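PDB 5CO3: FrnE protein from Deinococcus radiodurans, which probably acts as a cytoplasmic disulfide oxidoreductase of the DsbA-like FrnE family, making, breaking or reshuffling disulfide bonds through a thioredoxin-type fold. Local coordinates for residues E10-D15 with G213-V218; L133-S138 with Q150-E155; N144-L149 with A166-T171. All blocks are in the same frame, centred on the assembly; numbering follows the deposited sequence.

Interaction 1: residues E10-D15 with G213-V218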
ATOM      1  N   GLU A  10      15.200  -2.500 -18.508  1.00104.55           N
ATOM      2  CA  GLU A  10      16.148  -2.273 -17.421  1.00101.10           C
ATOM      3  C   GLU A  10      15.465  -1.707 -16.181  1.00 93.05           C
ATOM      4  O   GLU A  10      16.077  -0.973 -15.405  1.00 90.79           O
ATOM      5  CB  GLU A  10      17.263  -1.330 -17.874  1.00103.02           C
ATOM      6  CG  GLU A  10      18.425  -2.025 -18.550  1.00104.64           C
ATOM      7  CD  GLU A  10      19.576  -2.284 -17.601  1.00103.11           C
ATOM      8  OE1 GLU A  10      20.094  -1.316 -17.002  1.00100.10           O
ATOM      9  OE2 GLU A  10      19.964  -3.459 -17.454  1.00103.51           O
ATOM     10  N   LYS A  11      14.196  -2.050 -15.999  1.00 82.92           N
ATOM     11  CA  LYS A  11      13.448  -1.593 -14.837  1.00 73.05           C
ATOM     12  C   LYS A  11      12.909  -2.762 -14.026  1.00 64.16           C
ATOM     13  O   LYS A  11      12.672  -3.848 -14.556  1.00 65.44           O
ATOM     14  CB  LYS A  11      12.302  -0.678 -15.266  1.00 70.97           C
ATOM     15  CG  LYS A  11      12.754   0.710 -15.673  1.00 72.71           C
ATOM     16  CD  LYS A  11      12.191   1.758 -14.734  1.00 70.79           C
ATOM     17  CE  LYS A  11      13.165   2.905 -14.528  1.00 69.97           C
ATOM     18  NZ  LYS A  11      12.548   4.006 -13.740  1.00 70.40           N
ATOM     19  N   ILE A  12      12.738  -2.530 -12.730  1.00 49.09           N
ATOM     20  CA  ILE A  12      12.102  -3.497 -11.850  1.00 49.84           C
ATOM     21  C   ILE A  12      10.762  -2.945 -11.393  1.00 45.93           C
ATOM     22  O   ILE A  12      10.706  -1.872 -10.806  1.00 36.86           O
ATOM     23  CB  ILE A  12      12.962  -3.802 -10.619  1.00 47.22           C
ATOM     24  CG1 ILE A  12      14.238  -4.534 -11.022  1.00 51.02           C
ATOM     25  CG2 ILE A  12      12.182  -4.629  -9.615  1.00 51.81           C
ATOM     26  CD1 ILE A  12      15.224  -4.619  -9.895  1.00 52.59           C
ATOM     27  N   ARG A  13       9.684  -3.668 -11.671  1.00 42.70           N
ATOM     28  CA  ARG A  13       8.368  -3.238 -11.234  1.00 43.49           C
ATOM     29  C   ARG A  13       8.018  -3.873  -9.897  1.00 40.74           C
ATOM     30  O   ARG A  13       8.157  -5.080  -9.714  1.00 44.55           O
ATOM     31  CB  ARG A  13       7.302  -3.581 -12.276  1.00 47.90           C
ATOM     32  CG  ARG A  13       5.879  -3.391 -11.770  1.00 55.29           C
ATOM     33  CD  ARG A  13       4.942  -3.102 -12.922  1.00 66.79           C
ATOM     34  NE  ARG A  13       3.713  -3.887 -12.855  1.00 77.07           N
ATOM     35  CZ  ARG A  13       3.618  -5.163 -13.219  1.00 82.70           C
ATOM     36  NH1 ARG A  13       4.690  -5.816 -13.653  1.00 83.55           N
ATOM     37  NH2 ARG A  13       2.457  -5.795 -13.123  1.00 84.01           N
ATOM     38  N   VAL A  14       7.577  -3.048  -8.959  1.00 34.00           N
ATOM     39  CA  VAL A  14       7.063  -3.551  -7.697  1.00 29.88           C
ATOM     40  C   VAL A  14       5.612  -3.150  -7.579  1.00 39.08           C
ATOM     41  O   VAL A  14       5.299  -1.961  -7.523  1.00 41.42           O
ATOM     42  CB  VAL A  14       7.845  -3.010  -6.493  1.00 28.80           C
ATOM     43  CG1 VAL A  14       7.268  -3.546  -5.196  1.00 29.09           C
ATOM     44  CG2 VAL A  14       9.332  -3.384  -6.619  1.00 34.06           C
ATOM     45  N   ASP A  15       4.732  -4.146  -7.561  1.00 33.23           N
ATOM     46  CA  ASP A  15       3.305  -3.918  -7.343  1.00 32.11           C
ATOM     47  C   ASP A  15       2.935  -4.185  -5.900  1.00 31.74           C
ATOM     48  O   ASP A  15       3.216  -5.262  -5.375  1.00 38.19           O
ATOM     49  CB  ASP A  15       2.484  -4.811  -8.272  1.00 37.26           C
ATOM     50  CG  ASP A  15       2.690  -4.464  -9.710  1.00 38.33           C
ATOM     51  OD1 ASP A  15       2.108  -3.451 -10.142  1.00 40.64           O
ATOM     52  OD2 ASP A  15       3.461  -5.176 -10.401  1.00 43.72           O
ATOM     53  N   GLY A 213      16.504  -8.476  -0.445  1.00 43.29           N
ATOM     54  CA  GLY A 213      16.923  -9.724  -1.047  1.00 45.02           C
ATOM     55  C   GLY A 213      16.141 -10.010  -2.313  1.00 44.28           C
ATOM     56  O   GLY A 213      16.688 -10.484  -3.301  1.00 45.28           O
ATOM     57  N   ALA A 214      14.845  -9.722  -2.279  1.00 42.60           N
ATOM     58  CA  ALA A 214      13.989  -9.926  -3.440  1.00 43.92           C
ATOM     59  C   ALA A 214      14.355  -8.975  -4.579  1.00 39.30           C
ATOM     60  O   ALA A 214      14.490  -9.395  -5.725  1.00 42.58           O
ATOM     61  CB  ALA A 214      12.524  -9.748  -3.049  1.00 44.82           C
ATOM     62  N   LEU A 215      14.502  -7.691  -4.258  1.00 40.18           N
ATOM     63  CA  LEU A 215      14.961  -6.708  -5.237  1.00 35.04           C
ATOM     64  C   LEU A 215      16.258  -7.170  -5.896  1.00 38.43           C
ATOM     65  O   LEU A 215      16.383  -7.160  -7.127  1.00 36.78           O
ATOM     66  CB  LEU A 215      15.167  -5.350  -4.567  1.00 33.33           C
ATOM     67  CG  LEU A 215      13.896  -4.595  -4.160  1.00 33.17           C
ATOM     68  CD1 LEU A 215      14.266  -3.402  -3.312  1.00 34.59           C
ATOM     69  CD2 LEU A 215      13.112  -4.170  -5.402  1.00 37.07           C
ATOM     70  N   SER A 216      17.204  -7.592  -5.058  1.00 40.39           N
ATOM     71  CA  SER A 216      18.524  -8.027  -5.499  1.00 41.50           C
ATOM     72  C   SER A 216      18.451  -9.280  -6.358  1.00 45.00           C
ATOM     73  O   SER A 216      19.189  -9.412  -7.336  1.00 43.25           O
ATOM     74  CB  SER A 216      19.436  -8.297  -4.294  1.00 42.77           C
ATOM     75  OG  SER A 216      19.506  -7.172  -3.438  1.00 48.24           O
ATOM     76  N   GLN A 217      17.579 -10.209  -5.982  1.00 46.40           N
ATOM     77  CA  GLN A 217      17.433 -11.439  -6.745  1.00 49.01           C
ATOM     78  C   GLN A 217      16.859 -11.125  -8.121  1.00 50.28           C
ATOM     79  O   GLN A 217      17.321 -11.647  -9.131  1.00 52.36           O
ATOM     80  CB  GLN A 217      16.540 -12.443  -6.014  1.00 57.36           C
ATOM     81  CG  GLN A 217      16.212 -13.684  -6.835  1.00 67.21           C
ATOM     82  CD  GLN A 217      15.516 -14.766  -6.028  1.00 70.39           C
ATOM     83  OE1 GLN A 217      15.566 -14.772  -4.796  1.00 69.46           O
ATOM     84  NE2 GLN A 217      14.865 -15.692  -6.722  1.00 66.96           N
ATOM     85  N   VAL A 218      15.855 -10.256  -8.158  1.00 45.00           N
ATOM     86  CA  VAL A 218      15.223  -9.912  -9.423  1.00 45.03           C
ATOM     87  C   VAL A 218      16.200  -9.197 -10.346  1.00 44.59           C
ATOM     88  O   VAL A 218      16.294  -9.539 -11.523  1.00 47.75           O
ATOM     89  CB  VAL A 218      13.975  -9.040  -9.213  1.00 46.48           C
ATOM     90  CG1 VAL A 218      13.474  -8.501 -10.545  1.00 46.83           C
ATOM     91  CG2 VAL A 218      12.899  -9.843  -8.519  1.00 49.11           C
TER
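I12 and V14, on the first strand of the thioredoxin-type fold, meet L215 and V218 on helix 208-222, the last helix of the chain. The contact is helix-on-sheet packing: the axes of strand 12-15 and helix 213-218 pass 10.0 Å apart and run at 144°, so the two elements go roughly antiparallel. All four side chains are buried, and no hydrogen bond crosses between the segments.

I12 does most of the work. Its CG1 lies beside the backbone N and its CG2 anti to it (chi1 -67°), which spreads the two branches over the helix. I12 CG1 comes to 4.1 Å from V218 CG1, and I12 CG2 sits 4.2 Å from that same methyl, so V218 CG1 bears on both branches at once. At the end of the side chain, I12 CD1 reaches the backbone, 3.9 Å from L215 O, which is an apolar touch on a carbonyl.

One turn back along the helix, L215 brings its CD2 methyl to 4.0 Å from V14 CG2, the two side chains crossing at about a right angle. L215 CD2 is also a looser neighbour of I12 CG2, at 4.3 Å.

F39, in the loop after helix 23-38, touches both I12 and L215, and W219 and Q222 of the same C-terminal helix extend the cover on I12. L196 of strand 193-196 lies against L215, while Y200 of strand 200-203 meets V218; strand 12-18 itself lies between strands 45-51 and 193-196 in the sheet.

Interaction 2: residues L133-S138 with Q150-E155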
ATOM      1  N   LEU A 133      -2.306   7.240   4.833  1.00 18.91           N
ATOM      2  CA  LEU A 133      -1.916   6.352   5.925  1.00 20.84           C
ATOM      3  C   LEU A 133      -1.706   7.144   7.219  1.00 20.10           C
ATOM      4  O   LEU A 133      -2.151   6.730   8.292  1.00 18.38           O
ATOM      5  CB  LEU A 133      -0.644   5.564   5.553  1.00 18.87           C
ATOM      6  CG  LEU A 133      -0.873   4.476   4.492  1.00 19.10           C
ATOM      7  CD1 LEU A 133       0.471   3.974   3.931  1.00 20.48           C
ATOM      8  CD2 LEU A 133      -1.684   3.323   5.093  1.00 24.05           C
ATOM      9  N   ARG A 134      -1.040   8.290   7.109  1.00 20.23           N
ATOM     10  CA  ARG A 134      -0.809   9.143   8.266  1.00 19.59           C
ATOM     11  C   ARG A 134      -2.127   9.705   8.815  1.00 20.28           C
ATOM     12  O   ARG A 134      -2.366   9.713  10.024  1.00 22.06           O
ATOM     13  CB  ARG A 134       0.154  10.279   7.900  1.00 27.56           C
ATOM     14  CG  ARG A 134       0.560  11.159   9.076  1.00 34.01           C
ATOM     15  CD  ARG A 134       1.541  12.248   8.638  1.00 42.49           C
ATOM     16  NE  ARG A 134       0.948  13.574   8.781  1.00 58.95           N
ATOM     17  CZ  ARG A 134       1.062  14.561   7.896  1.00 59.59           C
ATOM     18  NH1 ARG A 134       1.761  14.392   6.774  1.00 59.50           N
ATOM     19  NH2 ARG A 134       0.475  15.726   8.137  1.00 56.85           N
ATOM     20  N   ALA A 135      -2.989  10.160   7.912  1.00 20.46           N
ATOM     21  CA  ALA A 135      -4.277  10.710   8.316  1.00 21.11           C
ATOM     22  C   ALA A 135      -5.100   9.677   9.085  1.00 22.99           C
ATOM     23  O   ALA A 135      -5.765  10.000  10.059  1.00 21.62           O
ATOM     24  CB  ALA A 135      -5.040  11.189   7.100  1.00 21.12           C
ATOM     25  N   TYR A 136      -5.056   8.433   8.635  1.00 21.18           N
ATOM     26  CA  TYR A 136      -5.842   7.372   9.256  1.00 18.84           C
ATOM     27  C   TYR A 136      -5.248   6.900  10.590  1.00 20.25           C
ATOM     28  O   TYR A 136      -5.934   6.831  11.611  1.00 21.40           O
ATOM     29  CB  TYR A 136      -5.974   6.190   8.292  1.00 19.56           C
ATOM     30  CG  TYR A 136      -6.914   5.098   8.761  1.00 19.94           C
ATOM     31  CD1 TYR A 136      -6.529   4.166   9.730  1.00 21.51           C
ATOM     32  CD2 TYR A 136      -8.190   4.988   8.217  1.00 20.54           C
ATOM     33  CE1 TYR A 136      -7.405   3.166  10.158  1.00 21.43           C
ATOM     34  CE2 TYR A 136      -9.058   4.007   8.636  1.00 22.43           C
ATOM     35  CZ  TYR A 136      -8.667   3.093   9.597  1.00 22.70           C
ATOM     36  OH  TYR A 136      -9.566   2.118   9.972  1.00 25.24           O
ATOM     37  N   MET A 137      -3.963   6.564  10.570  1.00 18.71           N
ATOM     38  CA  MET A 137      -3.339   5.899  11.708  1.00 17.28           C
ATOM     39  C   MET A 137      -2.937   6.828  12.841  1.00 19.92           C
ATOM     40  O   MET A 137      -2.861   6.409  13.982  1.00 21.06           O
ATOM     41  CB  MET A 137      -2.072   5.152  11.255  1.00 17.49           C
ATOM     42  CG  MET A 137      -2.325   4.042  10.251  1.00 24.74           C
ATOM     43  SD  MET A 137      -3.333   2.690  10.933  1.00 23.53           S
ATOM     44  CE  MET A 137      -3.892   1.926   9.430  1.00 23.76           C
ATOM     45  N   SER A 138      -2.615   8.070  12.508  1.00 22.29           N
ATOM     46  CA  SER A 138      -2.055   8.989  13.491  1.00 22.77           C
ATOM     47  C   SER A 138      -2.906  10.202  13.793  1.00 25.81           C
ATOM     48  O   SER A 138      -2.875  10.731  14.910  1.00 33.33           O
ATOM     49  CB  SER A 138      -0.686   9.482  13.022  1.00 20.21           C
ATOM     50  OG  SER A 138       0.207   8.396  12.811  1.00 26.53           O
ATOM     51  N   GLN A 150     -10.438  15.998   0.249  1.00 26.47           N
ATOM     52  CA  GLN A 150     -10.054  17.152  -0.557  1.00 26.31           C
ATOM     53  C   GLN A 150      -8.885  17.880   0.098  1.00 28.44           C
ATOM     54  O   GLN A 150      -7.928  18.261  -0.577  1.00 30.32           O
ATOM     55  CB  GLN A 150     -11.229  18.117  -0.753  1.00 27.35           C
ATOM     56  CG  GLN A 150     -10.834  19.367  -1.530  1.00 27.85           C
ATOM     57  CD  GLN A 150     -11.987  20.333  -1.736  1.00 35.31           C
ATOM     58  OE1 GLN A 150     -12.797  20.554  -0.848  1.00 39.15           O
ATOM     59  NE2 GLN A 150     -12.062  20.899  -2.918  1.00 37.96           N
ATOM     60  N   LYS A 151      -8.971  18.049   1.415  1.00 29.67           N
ATOM     61  CA  LYS A 151      -7.925  18.699   2.198  1.00 26.86           C
ATOM     62  C   LYS A 151      -6.597  17.948   2.084  1.00 26.53           C
ATOM     63  O   LYS A 151      -5.567  18.549   1.838  1.00 28.31           O
ATOM     64  CB  LYS A 151      -8.345  18.801   3.666  1.00 32.56           C
ATOM     65  CG  LYS A 151      -7.305  19.423   4.581  1.00 30.36           C
ATOM     66  CD  LYS A 151      -7.673  19.260   6.047  1.00 39.11           C
ATOM     67  CE  LYS A 151      -7.670  17.791   6.481  1.00 35.32           C
ATOM     68  NZ  LYS A 151      -8.073  17.643   7.915  1.00 33.55           N
ATOM     69  N   LEU A 152      -6.650  16.633   2.257  1.00 25.02           N
ATOM     70  CA  LEU A 152      -5.448  15.797   2.119  1.00 27.04           C
ATOM     71  C   LEU A 152      -4.852  15.873   0.720  1.00 28.16           C
ATOM     72  O   LEU A 152      -3.629  15.955   0.566  1.00 26.12           O
ATOM     73  CB  LEU A 152      -5.775  14.347   2.475  1.00 24.50           C
ATOM     74  CG  LEU A 152      -6.232  14.125   3.924  1.00 24.82           C
ATOM     75  CD1 LEU A 152      -6.613  12.687   4.118  1.00 25.77           C
ATOM     76  CD2 LEU A 152      -5.132  14.523   4.912  1.00 27.05           C
ATOM     77  N   ALA A 153      -5.709  15.855  -0.301  1.00 28.10           N
ATOM     78  CA  ALA A 153      -5.270  16.055  -1.678  1.00 33.50           C
ATOM     79  C   ALA A 153      -4.521  17.385  -1.842  1.00 31.83           C
ATOM     80  O   ALA A 153      -3.488  17.447  -2.504  1.00 31.50           O
ATOM     81  CB  ALA A 153      -6.460  15.992  -2.634  1.00 30.03           C
ATOM     82  N   ALA A 154      -5.037  18.443  -1.223  1.00 29.62           N
ATOM     83  CA  ALA A 154      -4.401  19.749  -1.298  1.00 32.55           C
ATOM     84  C   ALA A 154      -3.026  19.729  -0.647  1.00 32.16           C
ATOM     85  O   ALA A 154      -2.065  20.291  -1.192  1.00 36.25           O
ATOM     86  CB  ALA A 154      -5.275  20.805  -0.650  1.00 35.12           C
ATOM     87  N   GLU A 155      -2.925  19.069   0.501  1.00 33.60           N
ATOM     88  CA  GLU A 155      -1.670  19.035   1.246  1.00 30.17           C
ATOM     89  C   GLU A 155      -0.604  18.299   0.462  1.00 36.81           C
ATOM     90  O   GLU A 155       0.574  18.570   0.624  1.00 36.21           O
ATOM     91  CB  GLU A 155      -1.867  18.395   2.616  1.00 29.05           C
ATOM     92  CG  GLU A 155      -2.809  19.191   3.524  1.00 30.95           C
ATOM     93  CD  GLU A 155      -2.912  18.630   4.933  1.00 39.22           C
ATOM     94  OE1 GLU A 155      -2.139  17.717   5.280  1.00 36.86           O
ATOM     95  OE2 GLU A 155      -3.761  19.121   5.701  1.00 37.60           O
TER
HETATM   96  O   HOH W   1       0.476  17.968   6.439  1.00 53.55           O
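Apolar contact between these two helices comes down to A135 and L152, which are also the pair whose CA atoms lie nearest across the segments, 8.1 Å apart. The A135 CB methyl faces the fork of L152, 3.7 Å from L152 CD1 and 4.0 Å from L152 CD2, so one methyl touches both branches. L152 gets there with CG beside its backbone N (chi1 -62°), and M128, R131 and L132, earlier on helix 125-137, also touch it.

The polar part lies at the exposed margin and is carried by water. R134 NH2 and E155 OE1 stand 4.4 Å apart, beyond a salt bridge, with the oxygen well out of the guanidinium plane. A water at the edge of that plane accepts from R134 NH2 at 2.8 Å and donates to E155 OE1 at 2.9 Å, bridging the charges. Each has a direct partner as well: R134 NE forms a salt bridge with E139, and E155 OE1 one with R131. The carboxylate of E155, held by R131 directly and by R134 through the water, probably offsets the closeness of the two arginines.

Taken together, this is a helix-helix interface of the all-helical part inserted into DsbA-like thioredoxin folds, with a buried alanine-leucine contact and a charged, water-bridged pair outside it.

Interaction 3: residues N144-L149 with A166-T171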
ATOM      1  N   ASN A 144     -13.305   8.586   4.795  1.00 23.28           N
ATOM      2  CA  ASN A 144     -14.515   8.449   3.980  1.00 23.56           C
ATOM      3  C   ASN A 144     -15.140   9.813   3.717  1.00 23.14           C
ATOM      4  O   ASN A 144     -16.014   9.953   2.875  1.00 28.71           O
ATOM      5  CB  ASN A 144     -15.536   7.543   4.681  1.00 23.73           C
ATOM      6  CG  ASN A 144     -16.858   7.455   3.929  1.00 24.79           C
ATOM      7  OD1 ASN A 144     -17.870   8.046   4.322  1.00 31.60           O
ATOM      8  ND2 ASN A 144     -16.848   6.726   2.829  1.00 25.31           N
ATOM      9  N   ASP A 145     -14.686  10.820   4.456  1.00 24.33           N
ATOM     10  CA  ASP A 145     -15.286  12.153   4.390  1.00 25.89           C
ATOM     11  C   ASP A 145     -14.710  12.998   3.243  1.00 25.49           C
ATOM     12  O   ASP A 145     -13.496  13.144   3.132  1.00 23.23           O
ATOM     13  CB  ASP A 145     -15.093  12.869   5.723  1.00 27.89           C
ATOM     14  CG  ASP A 145     -15.691  14.258   5.725  1.00 28.78           C
ATOM     15  OD1 ASP A 145     -16.933  14.371   5.705  1.00 30.61           O
ATOM     16  OD2 ASP A 145     -14.915  15.236   5.754  1.00 30.39           O
ATOM     17  N   LEU A 146     -15.578  13.562   2.398  1.00 26.36           N
ATOM     18  CA  LEU A 146     -15.094  14.257   1.196  1.00 28.98           C
ATOM     19  C   LEU A 146     -14.270  15.515   1.510  1.00 31.88           C
ATOM     20  O   LEU A 146     -13.239  15.752   0.875  1.00 27.78           O
ATOM     21  CB  LEU A 146     -16.256  14.608   0.271  1.00 31.64           C
ATOM     22  CG  LEU A 146     -16.854  13.401  -0.455  1.00 34.05           C
ATOM     23  CD1 LEU A 146     -18.122  13.785  -1.220  1.00 42.42           C
ATOM     24  CD2 LEU A 146     -15.823  12.793  -1.387  1.00 36.76           C
ATOM     25  N   ASP A 147     -14.720  16.319   2.467  1.00 28.10           N
ATOM     26  CA  ASP A 147     -13.952  17.482   2.925  1.00 31.36           C
ATOM     27  C   ASP A 147     -12.530  17.061   3.295  1.00 28.64           C
ATOM     28  O   ASP A 147     -11.547  17.656   2.856  1.00 28.92           O
ATOM     29  CB  ASP A 147     -14.611  18.126   4.147  1.00 34.63           C
ATOM     30  CG  ASP A 147     -15.653  19.171   3.792  1.00 38.57           C
ATOM     31  OD1 ASP A 147     -16.252  19.129   2.689  1.00 34.27           O
ATOM     32  OD2 ASP A 147     -15.874  20.041   4.655  1.00 43.67           O
ATOM     33  N   THR A 148     -12.451  16.030   4.122  1.00 26.68           N
ATOM     34  CA  THR A 148     -11.173  15.510   4.584  1.00 23.59           C
ATOM     35  C   THR A 148     -10.301  15.079   3.410  1.00 25.13           C
ATOM     36  O   THR A 148      -9.125  15.450   3.349  1.00 23.84           O
ATOM     37  CB  THR A 148     -11.395  14.342   5.548  1.00 22.29           C
ATOM     38  OG1 THR A 148     -12.177  14.804   6.658  1.00 24.40           O
ATOM     39  CG2 THR A 148     -10.063  13.809   6.059  1.00 21.73           C
ATOM     40  N   LEU A 149     -10.874  14.325   2.471  1.00 25.14           N
ATOM     41  CA  LEU A 149     -10.106  13.835   1.327  1.00 28.10           C
ATOM     42  C   LEU A 149      -9.602  14.978   0.437  1.00 25.47           C
ATOM     43  O   LEU A 149      -8.464  14.942  -0.050  1.00 27.32           O
ATOM     44  CB  LEU A 149     -10.940  12.848   0.500  1.00 26.09           C
ATOM     45  CG  LEU A 149     -11.194  11.498   1.173  1.00 22.43           C
ATOM     46  CD1 LEU A 149     -12.125  10.634   0.344  1.00 29.29           C
ATOM     47  CD2 LEU A 149      -9.855  10.751   1.425  1.00 19.98           C
ATOM     48  N   ALA A 166     -13.407  14.653  -9.051  1.00 37.20           N
ATOM     49  CA  ALA A 166     -13.196  13.277  -9.479  1.00 38.22           C
ATOM     50  C   ALA A 166     -13.826  12.295  -8.495  1.00 34.94           C
ATOM     51  O   ALA A 166     -14.404  11.287  -8.896  1.00 40.98           O
ATOM     52  CB  ALA A 166     -11.703  12.987  -9.642  1.00 36.18           C
ATOM     53  N   LEU A 167     -13.716  12.596  -7.208  1.00 34.22           N
ATOM     54  CA  LEU A 167     -14.305  11.749  -6.169  1.00 30.56           C
ATOM     55  C   LEU A 167     -15.846  11.753  -6.245  1.00 33.37           C
ATOM     56  O   LEU A 167     -16.470  10.695  -6.222  1.00 38.45           O
ATOM     57  CB  LEU A 167     -13.839  12.198  -4.787  1.00 29.83           C
ATOM     58  CG  LEU A 167     -12.340  11.973  -4.506  1.00 31.51           C
ATOM     59  CD1 LEU A 167     -11.981  12.460  -3.120  1.00 30.50           C
ATOM     60  CD2 LEU A 167     -11.943  10.504  -4.680  1.00 31.63           C
ATOM     61  N   GLU A 168     -16.446  12.935  -6.340  1.00 40.70           N
ATOM     62  CA  GLU A 168     -17.908  13.028  -6.391  1.00 34.75           C
ATOM     63  C   GLU A 168     -18.444  12.351  -7.643  1.00 37.44           C
ATOM     64  O   GLU A 168     -19.552  11.820  -7.647  1.00 41.74           O
ATOM     65  CB  GLU A 168     -18.364  14.485  -6.331  1.00 35.94           C
ATOM     66  CG  GLU A 168     -18.084  15.134  -4.992  1.00 38.45           C
ATOM     67  CD  GLU A 168     -18.317  16.627  -5.007  1.00 52.56           C
ATOM     68  OE1 GLU A 168     -18.246  17.227  -6.097  1.00 62.74           O
ATOM     69  OE2 GLU A 168     -18.571  17.205  -3.931  1.00 54.90           O
ATOM     70  N   ALA A 169     -17.641  12.361  -8.702  1.00 41.33           N
ATOM     71  CA  ALA A 169     -18.018  11.737  -9.963  1.00 47.16           C
ATOM     72  C   ALA A 169     -17.802  10.225  -9.958  1.00 42.49           C
ATOM     73  O   ALA A 169     -18.330   9.517 -10.821  1.00 47.74           O
ATOM     74  CB  ALA A 169     -17.237  12.369 -11.112  1.00 44.27           C
ATOM     75  N   GLY A 170     -17.006   9.741  -9.003  1.00 38.28           N
ATOM     76  CA  GLY A 170     -16.682   8.326  -8.920  1.00 38.86           C
ATOM     77  C   GLY A 170     -15.848   7.851 -10.098  1.00 43.75           C
ATOM     78  O   GLY A 170     -15.868   6.669 -10.454  1.00 44.12           O
ATOM     79  N   THR A 171     -15.107   8.781 -10.697  1.00 41.78           N
ATOM     80  CA  THR A 171     -14.292   8.514 -11.882  1.00 44.13           C
ATOM     81  C   THR A 171     -13.394   7.278 -11.753  1.00 42.08           C
ATOM     82  O   THR A 171     -13.308   6.475 -12.678  1.00 43.22           O
ATOM     83  CB  THR A 171     -13.398   9.723 -12.216  1.00 43.45           C
ATOM     84  OG1 THR A 171     -14.221  10.864 -12.466  1.00 45.78           O
ATOM     85  CG2 THR A 171     -12.550   9.448 -13.446  1.00 47.29           C
TER
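L167 has the most surface buried here, followed by L146, and the two slide past each other in opposite directions. L146 CD2 rests 4.0 Å from L167 CB, low on the partner's side chain. With CG beside the backbone N (chi1 -68°), L167 carries its CD1 onward to L149, where it lies 3.8 Å from L149 CB and 3.9 Å from L149 CD1. These last two side chains cross at about a right angle, so L167 fits against two residues one turn apart on helix 146-156.

The other methyl of L146, CD1, turns to the more exposed border and meets the aliphatic part of E168, 4.0 Å from E168 CG. The leucine thus spans two successive residues of helix 160-169 with its two branches.

Both helix ends near the contact are finished off. D145 is the N-cap of helix 146-156: its OD2 accepts from T148 N at 3.1 Å and also from T148 OG1, two donors on one oxygen. At the other helix G170 adopts positive phi in a Schellman motif.

R164, a turn before E168, forms a salt bridge with D147 and ties the same two helices together, while helix 110-121 packs alongside, with L111 against L149 and Q114 against L167.

Interactions 2 and 3 share helix 146-156, which packs on helix 125-137 through residues 150-155 and on helix 160-169 through residues 144-149; their centres are 13 Å apart and their segments alternate along the chain. Interaction 1 closes a much longer loop, with 197 residues between its segments, within which both others are nested. It lies across the centre of the chain from them, 29 Å from interaction 2 and 34 Å from interaction 3, centre to centre. It belongs to the sheet side of the fold, they to the helical part. The probable redox pair C22 and C25 sits at the start of helix 23-38, which segment 133-138 touches, M137 meeting P23 beside C22.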